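Local coordinates for disulfide isomerase DsbG N-terminal domain-containing protein (Helicobacter pylori, PDB 3TDG) that probably acts as a periplasmic thiol-disulfide oxidoreductase of the DsbG type, with a thioredoxin-fold domain and reductase activity, at residues 122-125 against 126-130; 243-246 against 247-251. All coordinates share one frame; numbering follows the deposited sequence.

Contact 1 (122-125 against 126-130); sequences AKLN and AIFNE
L124 and F128, one helical turn apart, hold CG in the same first-torsion position, anti to the carbonyl carbon and beside the backbone N (chi1 -80° and -67°). Their side chains therefore leave the helix side by side and point the same way. The touch is light: L124 CD2 lies 4.1 Å from F128 CE2. F128 CD2 comes back to 3.1 Å from L124 O, a carbonyl that meets the phenyl ring obliquely. That same oxygen accepts a hydrogen bond from F128 N at 2.9 Å. One residue earlier, I127 CG1 lies 3.4 Å from K123 O, which also receives I127 N. The i to i+4 series, A126 N to A122 O through N129 N to N125 O, is that of a regular alpha-helix. At its last step the N-H...O angle falls to 143°. N129 ND2 lies 2.8 Å from N125 O but is badly aligned with it; the hydrogen bond to that oxygen comes from N129 N. The polar end of N125 has its partner outside this turn, its OD1 being hydrogen-bonded to Y261 OH. The contact sits at the C-terminal end of the long helix 98-129: L124 rests on F259 and Y261 of strand 259-262, the F128 ring stacks with Y152 of strand 150-155, and I127 meets I248 of helix 235-249.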
ATOM      1  N   ALA A 122       1.257 -18.994  -2.990  1.00 46.52           N
ATOM      2  CA  ALA A 122       0.162 -18.688  -3.921  1.00 47.06           C
ATOM      3  C   ALA A 122       0.623 -17.746  -5.045  1.00 46.74           C
ATOM      4  O   ALA A 122       0.189 -17.878  -6.183  1.00 46.70           O
ATOM      5  CB  ALA A 122      -1.048 -18.108  -3.178  1.00 46.74           C
ATOM      6  N   LYS A 123       1.503 -16.802  -4.722  1.00 46.72           N
ATOM      7  CA  LYS A 123       2.088 -15.938  -5.750  1.00 47.10           C
ATOM      8  C   LYS A 123       2.938 -16.739  -6.742  1.00 46.59           C
ATOM      9  O   LYS A 123       2.882 -16.482  -7.938  1.00 46.10           O
ATOM     10  CB  LYS A 123       2.896 -14.799  -5.142  1.00 47.29           C
ATOM     11  CG  LYS A 123       2.024 -13.686  -4.604  1.00 50.24           C
ATOM     12  CD  LYS A 123       2.829 -12.516  -4.096  1.00 52.18           C
ATOM     13  CE  LYS A 123       1.884 -11.444  -3.603  1.00 53.13           C
ATOM     14  NZ  LYS A 123       2.594 -10.556  -2.673  1.00 53.31           N
ATOM     15  N   LEU A 124       3.688 -17.714  -6.230  1.00 46.60           N
ATOM     16  CA  LEU A 124       4.508 -18.604  -7.051  1.00 46.86           C
ATOM     17  C   LEU A 124       3.661 -19.469  -7.988  1.00 47.39           C
ATOM     18  O   LEU A 124       3.902 -19.485  -9.204  1.00 47.18           O
ATOM     19  CB  LEU A 124       5.424 -19.472  -6.186  1.00 46.11           C
ATOM     20  CG  LEU A 124       6.698 -18.778  -5.674  1.00 47.32           C
ATOM     21  CD1 LEU A 124       7.392 -19.631  -4.605  1.00 48.16           C
ATOM     22  CD2 LEU A 124       7.672 -18.450  -6.823  1.00 47.05           C
ATOM     23  N   ASN A 125       2.682 -20.179  -7.417  1.00 47.15           N
ATOM     24  CA  ASN A 125       1.678 -20.893  -8.199  1.00 47.41           C
ATOM     25  C   ASN A 125       1.071 -20.050  -9.307  1.00 47.15           C
ATOM     26  O   ASN A 125       0.916 -20.534 -10.422  1.00 47.76           O
ATOM     27  CB  ASN A 125       0.555 -21.401  -7.308  1.00 47.81           C
ATOM     28  CG  ASN A 125       0.983 -22.533  -6.436  1.00 48.80           C
ATOM     29  OD1 ASN A 125       2.112 -23.002  -6.512  1.00 49.53           O
ATOM     30  ND2 ASN A 125       0.074 -22.993  -5.590  1.00 51.33           N
ATOM     31  N   ALA A 126       0.728 -18.799  -9.009  1.00 46.50           N
ATOM     32  CA  ALA A 126       0.179 -17.903 -10.025  1.00 46.23           C
ATOM     33  C   ALA A 126       1.203 -17.549 -11.116  1.00 46.30           C
ATOM     34  O   ALA A 126       0.855 -17.473 -12.302  1.00 45.53           O
ATOM     35  CB  ALA A 126      -0.370 -16.656  -9.403  1.00 46.47           C
ATOM     36  N   ILE A 127       2.456 -17.317 -10.715  1.00 45.83           N
ATOM     37  CA  ILE A 127       3.524 -17.102 -11.697  1.00 45.23           C
ATOM     38  C   ILE A 127       3.615 -18.279 -12.667  1.00 44.94           C
ATOM     39  O   ILE A 127       3.570 -18.077 -13.873  1.00 45.12           O
ATOM     40  CB  ILE A 127       4.894 -16.797 -11.045  1.00 45.62           C
ATOM     41  CG1 ILE A 127       4.869 -15.377 -10.467  1.00 44.38           C
ATOM     42  CG2 ILE A 127       6.041 -16.956 -12.085  1.00 44.72           C
ATOM     43  CD1 ILE A 127       5.979 -15.107  -9.468  1.00 47.96           C
ATOM     44  N   PHE A 128       3.704 -19.493 -12.140  1.00 44.79           N
ATOM     45  CA  PHE A 128       3.831 -20.671 -12.977  1.00 46.30           C
ATOM     46  C   PHE A 128       2.596 -21.036 -13.810  1.00 47.34           C
ATOM     47  O   PHE A 128       2.735 -21.644 -14.877  1.00 47.29           O
ATOM     48  CB  PHE A 128       4.338 -21.854 -12.165  1.00 45.89           C
ATOM     49  CG  PHE A 128       5.737 -21.659 -11.689  1.00 45.40           C
ATOM     50  CD1 PHE A 128       6.790 -21.647 -12.601  1.00 44.59           C
ATOM     51  CD2 PHE A 128       6.007 -21.420 -10.342  1.00 44.92           C
ATOM     52  CE1 PHE A 128       8.095 -21.427 -12.186  1.00 43.62           C
ATOM     53  CE2 PHE A 128       7.311 -21.194  -9.912  1.00 44.78           C
ATOM     54  CZ  PHE A 128       8.358 -21.199 -10.837  1.00 43.93           C
ATOM     55  N   ASN A 129       1.411 -20.663 -13.319  1.00 47.75           N
ATOM     56  CA  ASN A 129       0.156 -20.877 -14.044  1.00 48.47           C
ATOM     57  C   ASN A 129      -0.038 -19.880 -15.165  1.00 47.77           C
ATOM     58  O   ASN A 129      -0.798 -20.125 -16.082  1.00 47.71           O
ATOM     59  CB  ASN A 129      -1.050 -20.809 -13.092  1.00 49.15           C
ATOM     60  CG  ASN A 129      -1.090 -21.970 -12.125  1.00 51.94           C
ATOM     61  OD1 ASN A 129      -0.659 -23.087 -12.447  1.00 56.79           O
ATOM     62  ND2 ASN A 129      -1.595 -21.717 -10.922  1.00 55.12           N
ATOM     63  N   GLU A 130       0.645 -18.747 -15.075  1.00 47.51           N
ATOM     64  CA  GLU A 130       0.541 -17.691 -16.074  1.00 47.36           C
ATOM     65  C   GLU A 130       1.516 -17.859 -17.266  1.00 46.71           C
ATOM     66  O   GLU A 130       1.396 -17.147 -18.273  1.00 46.93           O
ATOM     67  CB  GLU A 130       0.729 -16.351 -15.365  1.00 47.92           C
ATOM     68  CG  GLU A 130       1.072 -15.124 -16.208  1.00 51.88           C
ATOM     69  CD  GLU A 130       1.415 -13.912 -15.327  1.00 58.56           C
ATOM     70  OE1 GLU A 130       2.489 -13.909 -14.663  1.00 62.24           O
ATOM     71  OE2 GLU A 130       0.603 -12.963 -15.281  1.00 61.40           O
TER

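Contact 2 (243-246 against 247-251); sequences NTTK and KIFES
T245 and F249 meet on the last turn of an alpha-helix, 235-249, in the thioredoxin-fold part of the protein. T245 O accepts F249 N at 3.2 Å, and it also sits at the edge of the phenyl ring, near the ring plane. One step back, I248 N is bonded to T244 O at 3.2 Å. K247 N is held less firmly: it has weak bonds to N243 O and to T244 O, both 3.3 Å long, and the second is bent to 128°. T244 O thus receives two N-H groups, one of them weakly.

Both threonine hydroxyls are satisfied outside this turn. With OG1 beside the backbone N (chi1 -53° and -62°), each reaches back up the helix, T244 OG1 to K240 O and T245 OG1 to V241 O; the latter also bonds G184 N. The same torsions set the methyls anti to the backbone N, available for packing: T244 CG2 lies 4.1 Å from I248 CD1, while T245 CG2 runs alongside the ring of F249, 3.8 Å from F249 CD2. That ring also stacks with W185.

On the exposed side K246 and E250 cross; K246 NZ and E250 OE2, oppositely charged, stay 4.7 Å apart, too far for a salt bridge. On the buried side, I248 CG2 lies 3.9 Å above one face of the F249 ring, offset toward its rim.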
ATOM      1  N   ASN A 243       8.605 -11.502 -23.144  1.00 44.90           N
ATOM      2  CA  ASN A 243       7.353 -11.308 -22.391  1.00 44.77           C
ATOM      3  C   ASN A 243       7.166 -12.310 -21.261  1.00 43.72           C
ATOM      4  O   ASN A 243       6.776 -11.938 -20.152  1.00 43.18           O
ATOM      5  CB  ASN A 243       6.121 -11.362 -23.322  1.00 45.28           C
ATOM      6  CG  ASN A 243       6.092 -10.215 -24.347  1.00 48.61           C
ATOM      7  OD1 ASN A 243       6.905  -9.284 -24.303  1.00 51.87           O
ATOM      8  ND2 ASN A 243       5.153 -10.293 -25.287  1.00 51.53           N
ATOM      9  N   THR A 244       7.435 -13.584 -21.546  1.00 42.33           N
ATOM     10  CA  THR A 244       7.317 -14.619 -20.532  1.00 41.54           C
ATOM     11  C   THR A 244       8.288 -14.351 -19.358  1.00 41.03           C
ATOM     12  O   THR A 244       7.903 -14.449 -18.183  1.00 40.07           O
ATOM     13  CB  THR A 244       7.539 -16.020 -21.129  1.00 41.45           C
ATOM     14  OG1 THR A 244       6.672 -16.198 -22.253  1.00 41.06           O
ATOM     15  CG2 THR A 244       7.239 -17.118 -20.111  1.00 41.67           C
ATOM     16  N   THR A 245       9.526 -13.989 -19.698  1.00 40.58           N
ATOM     17  CA  THR A 245      10.589 -13.751 -18.726  1.00 40.66           C
ATOM     18  C   THR A 245      10.257 -12.537 -17.851  1.00 41.64           C
ATOM     19  O   THR A 245      10.378 -12.599 -16.620  1.00 40.77           O
ATOM     20  CB  THR A 245      11.954 -13.559 -19.440  1.00 40.24           C
ATOM     21  OG1 THR A 245      12.280 -14.757 -20.160  1.00 39.42           O
ATOM     22  CG2 THR A 245      13.087 -13.254 -18.452  1.00 40.30           C
ATOM     23  N   LYS A 246       9.842 -11.440 -18.488  1.00 42.91           N
ATOM     24  CA  LYS A 246       9.440 -10.219 -17.761  1.00 44.90           C
ATOM     25  C   LYS A 246       8.428 -10.496 -16.659  1.00 44.72           C
ATOM     26  O   LYS A 246       8.536  -9.924 -15.573  1.00 45.17           O
ATOM     27  CB  LYS A 246       8.838  -9.180 -18.710  1.00 45.66           C
ATOM     28  CG  LYS A 246       9.834  -8.182 -19.294  1.00 49.68           C
ATOM     29  CD  LYS A 246       9.136  -6.899 -19.786  1.00 54.08           C
ATOM     30  CE  LYS A 246       8.330  -6.240 -18.667  1.00 56.83           C
ATOM     31  NZ  LYS A 246       8.143  -4.771 -18.906  1.00 60.68           N
ATOM     32  N   LYS A 247       7.468 -11.377 -16.944  1.00 45.05           N
ATOM     33  CA  LYS A 247       6.336 -11.661 -16.050  1.00 46.02           C
ATOM     34  C   LYS A 247       6.692 -12.615 -14.909  1.00 45.75           C
ATOM     35  O   LYS A 247       6.096 -12.558 -13.815  1.00 45.15           O
ATOM     36  CB  LYS A 247       5.156 -12.238 -16.845  1.00 46.34           C
ATOM     37  CG  LYS A 247       4.274 -11.187 -17.544  1.00 50.07           C
ATOM     38  CD  LYS A 247       3.182 -11.848 -18.410  1.00 54.26           C
ATOM     39  CE  LYS A 247       2.259 -10.813 -19.048  1.00 56.34           C
ATOM     40  NZ  LYS A 247       2.844 -10.295 -20.321  1.00 60.71           N
ATOM     41  N   ILE A 248       7.633 -13.516 -15.178  1.00 44.83           N
ATOM     42  CA  ILE A 248       8.187 -14.366 -14.131  1.00 44.61           C
ATOM     43  C   ILE A 248       8.901 -13.505 -13.082  1.00 44.37           C
ATOM     44  O   ILE A 248       8.701 -13.712 -11.897  1.00 44.84           O
ATOM     45  CB  ILE A 248       9.139 -15.423 -14.699  1.00 44.13           C
ATOM     46  CG1 ILE A 248       8.355 -16.470 -15.488  1.00 44.14           C
ATOM     47  CG2 ILE A 248       9.913 -16.123 -13.575  1.00 44.39           C
ATOM     48  CD1 ILE A 248       9.195 -17.175 -16.551  1.00 42.35           C
ATOM     49  N   PHE A 249       9.687 -12.526 -13.521  1.00 44.54           N
ATOM     50  CA  PHE A 249      10.556 -11.762 -12.619  1.00 45.37           C
ATOM     51  C   PHE A 249       9.974 -10.425 -12.139  1.00 46.69           C
ATOM     52  O   PHE A 249      10.577  -9.749 -11.309  1.00 46.95           O
ATOM     53  CB  PHE A 249      11.946 -11.542 -13.252  1.00 44.50           C
ATOM     54  CG  PHE A 249      12.733 -12.814 -13.428  1.00 43.84           C
ATOM     55  CD1 PHE A 249      13.468 -13.351 -12.368  1.00 41.42           C
ATOM     56  CD2 PHE A 249      12.721 -13.490 -14.642  1.00 42.49           C
ATOM     57  CE1 PHE A 249      14.187 -14.539 -12.536  1.00 42.75           C
ATOM     58  CE2 PHE A 249      13.428 -14.689 -14.816  1.00 42.56           C
ATOM     59  CZ  PHE A 249      14.157 -15.216 -13.766  1.00 41.02           C
ATOM     60  N   GLU A 250       8.801 -10.069 -12.652  1.00 47.91           N
ATOM     61  CA  GLU A 250       8.133  -8.793 -12.375  1.00 49.73           C
ATOM     62  C   GLU A 250       7.926  -8.449 -10.900  1.00 49.60           C
ATOM     63  O   GLU A 250       8.246  -7.355 -10.476  1.00 50.43           O
ATOM     64  CB  GLU A 250       6.761  -8.816 -13.037  1.00 50.23           C
ATOM     65  CG  GLU A 250       6.324  -7.497 -13.570  1.00 53.90           C
ATOM     66  CD  GLU A 250       5.301  -7.667 -14.670  1.00 57.80           C
ATOM     67  OE1 GLU A 250       4.303  -8.399 -14.454  1.00 57.57           O
ATOM     68  OE2 GLU A 250       5.517  -7.079 -15.755  1.00 60.69           O
ATOM     69  N   SER A 251       7.366  -9.378 -10.136  1.00 50.02           N
ATOM     70  CA  SER A 251       6.931  -9.105  -8.764  1.00 50.04           C
ATOM     71  C   SER A 251       8.097  -9.093  -7.785  1.00 50.65           C
ATOM     72  O   SER A 251       8.016  -8.500  -6.706  1.00 50.68           O
ATOM     73  CB  SER A 251       5.945 -10.172  -8.330  1.00 49.68           C
ATOM     74  OG  SER A 251       6.582 -11.441  -8.355  1.00 49.87           O
TER

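From the N terminus, the chain passes through the antiparallel sheet formed by strands 48-54 to 85-88 and enters the long helix 98-129, whose last turns hold contact 1. It then builds most of the mixed sheet and the helices from 160-167 to 211-222 before helix 235-249 ends in contact 2. Each contact joins adjoining segments and encloses no loop, and the two follow in series, neither nested nor crossed. Their centres are about 11 Å apart, and the two helix ends meet directly: I127 CD1 is 3.9 Å from both I248 O and S251 OG, and E130 OE1 is 3.8 Å from K247 CB. The pairing ties the end of the long helix to the thioredoxin-fold part.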